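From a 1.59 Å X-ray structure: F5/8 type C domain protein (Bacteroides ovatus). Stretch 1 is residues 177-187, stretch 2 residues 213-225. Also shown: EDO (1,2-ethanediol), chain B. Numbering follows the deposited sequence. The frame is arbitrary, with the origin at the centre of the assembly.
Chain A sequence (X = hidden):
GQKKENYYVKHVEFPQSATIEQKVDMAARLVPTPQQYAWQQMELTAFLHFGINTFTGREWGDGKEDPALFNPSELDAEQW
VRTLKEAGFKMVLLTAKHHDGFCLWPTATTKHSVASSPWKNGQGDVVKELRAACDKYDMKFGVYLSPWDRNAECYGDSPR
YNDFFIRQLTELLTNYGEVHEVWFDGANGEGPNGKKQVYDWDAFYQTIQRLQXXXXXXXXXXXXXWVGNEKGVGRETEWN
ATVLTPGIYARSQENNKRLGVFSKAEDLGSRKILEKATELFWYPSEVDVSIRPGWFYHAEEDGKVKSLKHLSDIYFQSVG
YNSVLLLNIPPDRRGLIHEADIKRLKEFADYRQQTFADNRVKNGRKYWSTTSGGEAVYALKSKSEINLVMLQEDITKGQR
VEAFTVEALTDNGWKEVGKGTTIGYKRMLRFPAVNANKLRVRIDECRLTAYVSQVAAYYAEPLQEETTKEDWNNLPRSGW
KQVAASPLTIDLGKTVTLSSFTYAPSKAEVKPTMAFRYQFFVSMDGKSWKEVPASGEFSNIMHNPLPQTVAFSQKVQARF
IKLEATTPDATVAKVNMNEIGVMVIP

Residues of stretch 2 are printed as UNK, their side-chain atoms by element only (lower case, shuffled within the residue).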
# COMPACT_ATOMS: atom_id res chain seq x y z
N GLY A 177 5.52 -17.19 22.09
CA GLY A 177 5.34 -18.22 21.07
C GLY A 177 6.11 -17.92 19.78
O GLY A 177 7.05 -17.16 19.77
N GLU A 178 5.66 -18.51 18.70
CA GLU A 178 6.33 -18.42 17.42
C GLU A 178 6.08 -17.06 16.78
O GLU A 178 4.96 -16.55 16.81
CB GLU A 178 5.80 -19.51 16.46
CG GLU A 178 6.17 -20.92 16.68
CD GLU A 178 5.84 -21.75 15.41
OE1 GLU A 178 5.05 -21.28 14.51
OE2 GLU A 178 6.47 -22.79 15.30
N VAL A 179 7.14 -16.53 16.19
CA VAL A 179 7.16 -15.24 15.58
C VAL A 179 7.63 -15.43 14.13
O VAL A 179 8.70 -16.01 13.91
CB VAL A 179 8.13 -14.30 16.29
CG1 VAL A 179 8.25 -12.99 15.55
CG2 VAL A 179 7.69 -14.06 17.72
N HIS A 180 6.83 -14.98 13.17
CA HIS A 180 7.14 -15.18 11.76
C HIS A 180 7.85 -14.01 11.07
O HIS A 180 8.45 -14.20 10.02
CB HIS A 180 5.92 -15.60 11.00
CG HIS A 180 5.61 -17.06 11.11
ND1 HIS A 180 4.95 -17.61 12.20
CD2 HIS A 180 5.91 -18.10 10.29
CE1 HIS A 180 4.85 -18.93 12.03
NE2 HIS A 180 5.42 -19.24 10.88
N GLU A 181 7.79 -12.82 11.65
CA GLU A 181 8.45 -11.67 11.04
C GLU A 181 8.84 -10.71 12.15
O GLU A 181 8.03 -10.49 13.05
CB GLU A 181 7.52 -10.97 9.99
CG GLU A 181 8.10 -9.74 9.28
CD GLU A 181 7.37 -9.30 8.02
OE1 GLU A 181 6.49 -10.03 7.55
OE2 GLU A 181 7.77 -8.25 7.45
N VAL A 182 10.05 -10.15 12.02
CA VAL A 182 10.59 -9.14 12.90
C VAL A 182 10.95 -7.93 12.07
O VAL A 182 11.76 -8.04 11.13
CB VAL A 182 11.86 -9.63 13.66
CG1 VAL A 182 12.36 -8.58 14.56
CG2 VAL A 182 11.49 -10.88 14.46
N TRP A 183 10.25 -6.81 12.33
CA TRP A 183 10.35 -5.64 11.50
C TRP A 183 11.24 -4.62 12.20
O TRP A 183 10.93 -4.20 13.33
CB TRP A 183 8.94 -5.06 11.32
CG TRP A 183 8.57 -4.59 9.98
CD1 TRP A 183 8.08 -5.37 8.97
CD2 TRP A 183 8.52 -3.24 9.48
NE1 TRP A 183 7.77 -4.63 7.89
CE2 TRP A 183 7.99 -3.31 8.16
CE3 TRP A 183 8.96 -2.01 9.95
CZ2 TRP A 183 7.81 -2.17 7.36
CZ3 TRP A 183 8.78 -0.90 9.17
CH2 TRP A 183 8.17 -0.97 7.90
N PHE A 184 12.33 -4.24 11.53
CA PHE A 184 13.26 -3.23 12.03
C PHE A 184 13.26 -2.03 11.10
O PHE A 184 13.92 -1.99 10.05
CB PHE A 184 14.66 -3.84 12.12
CG PHE A 184 14.84 -4.92 13.17
CD1 PHE A 184 14.24 -4.85 14.42
CD2 PHE A 184 15.75 -5.95 12.94
CE1 PHE A 184 14.48 -5.80 15.38
CE2 PHE A 184 16.02 -6.93 13.91
CZ PHE A 184 15.36 -6.87 15.15
N ASP A 185 12.44 -1.05 11.45
CA ASP A 185 12.27 0.16 10.70
C ASP A 185 13.58 0.89 10.57
O ASP A 185 14.36 0.96 11.54
CB ASP A 185 11.24 1.00 11.40
CG ASP A 185 10.66 2.08 10.57
OD1 ASP A 185 11.22 2.41 9.51
OD2 ASP A 185 9.59 2.57 11.03
N GLY A 186 13.85 1.40 9.35
CA GLY A 186 15.10 2.16 9.09
C GLY A 186 14.99 3.63 9.42
O GLY A 186 15.99 4.36 9.43
N ALA A 187 13.78 4.08 9.69
CA ALA A 187 13.51 5.51 9.90
C ALA A 187 14.24 6.00 11.13
O ALA A 187 14.31 5.32 12.16
CB ALA A 187 12.00 5.75 10.06
N UNK A 213 13.49 -19.83 14.50
CA UNK A 213 14.01 -20.34 13.24
C UNK A 213 13.14 -20.07 12.02
O UNK A 213 13.66 -20.15 10.90
c UNK A 213 14.09 -21.85 13.51
c UNK A 213 14.14 -22.00 14.97
c UNK A 213 13.44 -20.87 15.56
N UNK A 214 11.85 -19.82 12.20
CA UNK A 214 10.96 -19.57 11.07
C UNK A 214 10.89 -18.11 10.66
O UNK A 214 10.33 -17.81 9.57
c UNK A 214 9.55 -20.02 11.40
c UNK A 214 7.78 -23.41 11.86
n UNK A 214 6.56 -23.61 12.66
c UNK A 214 8.03 -21.89 11.91
c UNK A 214 9.44 -21.51 11.54
N UNK A 215 11.40 -17.19 11.51
CA UNK A 215 11.20 -15.73 11.33
C UNK A 215 12.03 -15.21 10.19
O UNK A 215 13.16 -15.70 9.96
c UNK A 215 11.54 -14.98 12.53
N UNK A 216 11.50 -14.19 9.52
CA UNK A 216 12.28 -13.35 8.64
C UNK A 216 12.57 -11.97 9.30
O UNK A 216 11.71 -11.44 10.01
c UNK A 216 10.20 -12.63 7.37
c UNK A 216 11.68 -14.42 6.46
c UNK A 216 11.62 -13.13 7.26
N UNK A 217 13.77 -11.46 9.07
CA UNK A 217 14.19 -10.14 9.54
C UNK A 217 13.99 -9.15 8.42
O UNK A 217 14.57 -9.26 7.35
c UNK A 217 18.71 -7.49 11.52
se UNK A 217 17.90 -9.22 11.29
c UNK A 217 15.66 -10.17 9.99
c UNK A 217 16.12 -8.88 10.65
N UNK A 218 13.07 -8.19 8.63
CA UNK A 218 12.59 -7.28 7.60
C UNK A 218 13.04 -5.83 7.74
O UNK A 218 13.16 -5.30 8.85
c UNK A 218 11.08 -7.33 7.61
N UNK A 219 13.26 -5.21 6.57
CA UNK A 219 13.50 -3.78 6.35
C UNK A 219 14.97 -3.53 6.63
O UNK A 219 15.79 -3.58 5.69
c UNK A 219 11.10 -3.35 7.02
c UNK A 219 12.54 -2.85 7.11
c UNK A 219 12.74 -1.42 6.67
c UNK A 219 10.50 -3.50 5.60
N UNK A 220 15.35 -3.30 7.89
CA UNK A 220 16.78 -3.32 8.27
C UNK A 220 17.02 -4.78 8.61
O UNK A 220 17.01 -5.22 9.77
se UNK A 220 17.85 -0.28 7.63
c UNK A 220 16.89 -0.95 9.18
c UNK A 220 17.10 -2.39 9.45
c UNK A 220 19.60 -0.58 8.27
N UNK A 221 17.12 -5.55 7.54
CA UNK A 221 17.20 -7.01 7.58
C UNK A 221 17.62 -7.46 6.18
O UNK A 221 17.54 -6.69 5.24
N UNK A 222 18.07 -8.69 6.02
CA UNK A 222 18.36 -9.19 4.67
C UNK A 222 17.36 -10.22 4.19
O UNK A 222 17.55 -10.78 3.09
c UNK A 222 20.05 -10.92 5.48
o UNK A 222 19.14 -11.50 6.12
c UNK A 222 19.79 -9.77 4.57
o UNK A 222 21.29 -11.29 5.50
N UNK A 223 16.25 -10.42 4.93
CA UNK A 223 15.20 -11.35 4.46
C UNK A 223 14.13 -10.67 3.61
O UNK A 223 13.63 -11.31 2.67
c UNK A 223 14.53 -12.12 5.59
o UNK A 223 16.05 -13.91 5.45
c UNK A 223 15.42 -13.14 6.24
o UNK A 223 15.41 -13.20 7.49
N UNK A 224 13.73 -9.46 4.00
CA UNK A 224 12.58 -8.77 3.38
C UNK A 224 12.95 -7.30 3.18
O UNK A 224 13.44 -6.65 4.10
c UNK A 224 10.17 -8.02 3.84
c UNK A 224 11.36 -8.90 4.27
c UNK A 224 10.84 -10.34 4.39
N UNK A 225 12.68 -6.81 1.97
CA UNK A 225 13.07 -5.49 1.52
C UNK A 225 11.85 -4.58 1.52
O UNK A 225 10.80 -4.92 0.96
n UNK A 225 13.85 -5.50 -2.84
n UNK A 225 12.50 -6.24 -4.50
n UNK A 225 12.56 -4.00 -4.07
c UNK A 225 12.98 -5.24 -3.81
c UNK A 225 13.80 -4.33 -0.69
c UNK A 225 14.52 -4.55 -1.98
c UNK A 225 13.66 -5.60 0.10
C1 EDO B . 10.55 1.57 6.29
O1 EDO B . 9.84 2.71 6.79
C2 EDO B . 11.86 2.02 5.66
O2 EDO B . 12.83 2.20 6.70
O HOH W 1 8.01 -16.05 7.75
O HOH W 2 4.84 -22.06 10.52

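Position 213 has three side-chain carbons that close a ring onto its own backbone N; it touches nothing on stretch 1, and the ring identifies P213. Position 214 carries four carbons in a row ending in nitrogen, a lysine: K214. Its extended chain passes H180, with CD 3.9 Å from H180 NE2, and carries NZ to 2.8 Å from E178 OE2, a salt bridge that suits an exposed margin.

At position 215 a single carbon makes A215. Its CB lies 3.3 Å from V179 O, where the backbones run close, so a small side chain fits. Position 216 has one carbon bearing two more: V216, a beta-branched residue well suited to a strand. Its CG2 packs 4.1 Å from E181 CG.

Position 217 shows an unbranched chain of two carbons, selenium and a carbon, hence selenomethionine, M217. On the face shared with V182, its long chain brings CE to 3.6 Å from F184 CD2, at the ring's edge. Position 218, one carbon again, is A218; on the face with E181 and W183, its CB sits 3.4 Å from E181 OE2 and 3.8 Å from W183 CD1, a compact fit between the two larger side chains.

Position 219 has four carbons, forked at the first with one arm two carbons long: I219. Its CG1 lies over the face of the W183 six-membered ring, 3.4 Å from the centroid, a CH-pi contact. Position 220 repeats the selenium chain, so it is M220; its CB is 3.9 Å from F184 CB, and its flexible chain places CG 3.6 Å from G186 CA.

Position 221 has no side-chain atoms: G221. A CB here would clash with M217 O. Positions 222 and 223 each have two carbons, the second carrying two oxygens, giving D222 and D223. Neither touches stretch 1, but D223 OD2 accepts a hydrogen bond from M217 N at 2.9 Å, steadying the strand from its own side. Position 224, one carbon bearing two, is V224, whose CG1 comes 4.3 Å from E181 OE2. Position 225 has three carbons, a nitrogen, then a carbon with two more nitrogens: R225, out of reach of stretch 1.

The contact is a parallel strand pairing. V182 N donates to V216 O (2.9 Å) and A218 N to V182 O (2.8 Å); F184 N then donates to A218 O (3.0 Å). This backbone ladder sets the register, while apolar packing around W183 and F184 and the salt bridge of K214 with E178 supply side-chain contacts.

Stretch 2 213-225: PKAVMAIMGDDVR
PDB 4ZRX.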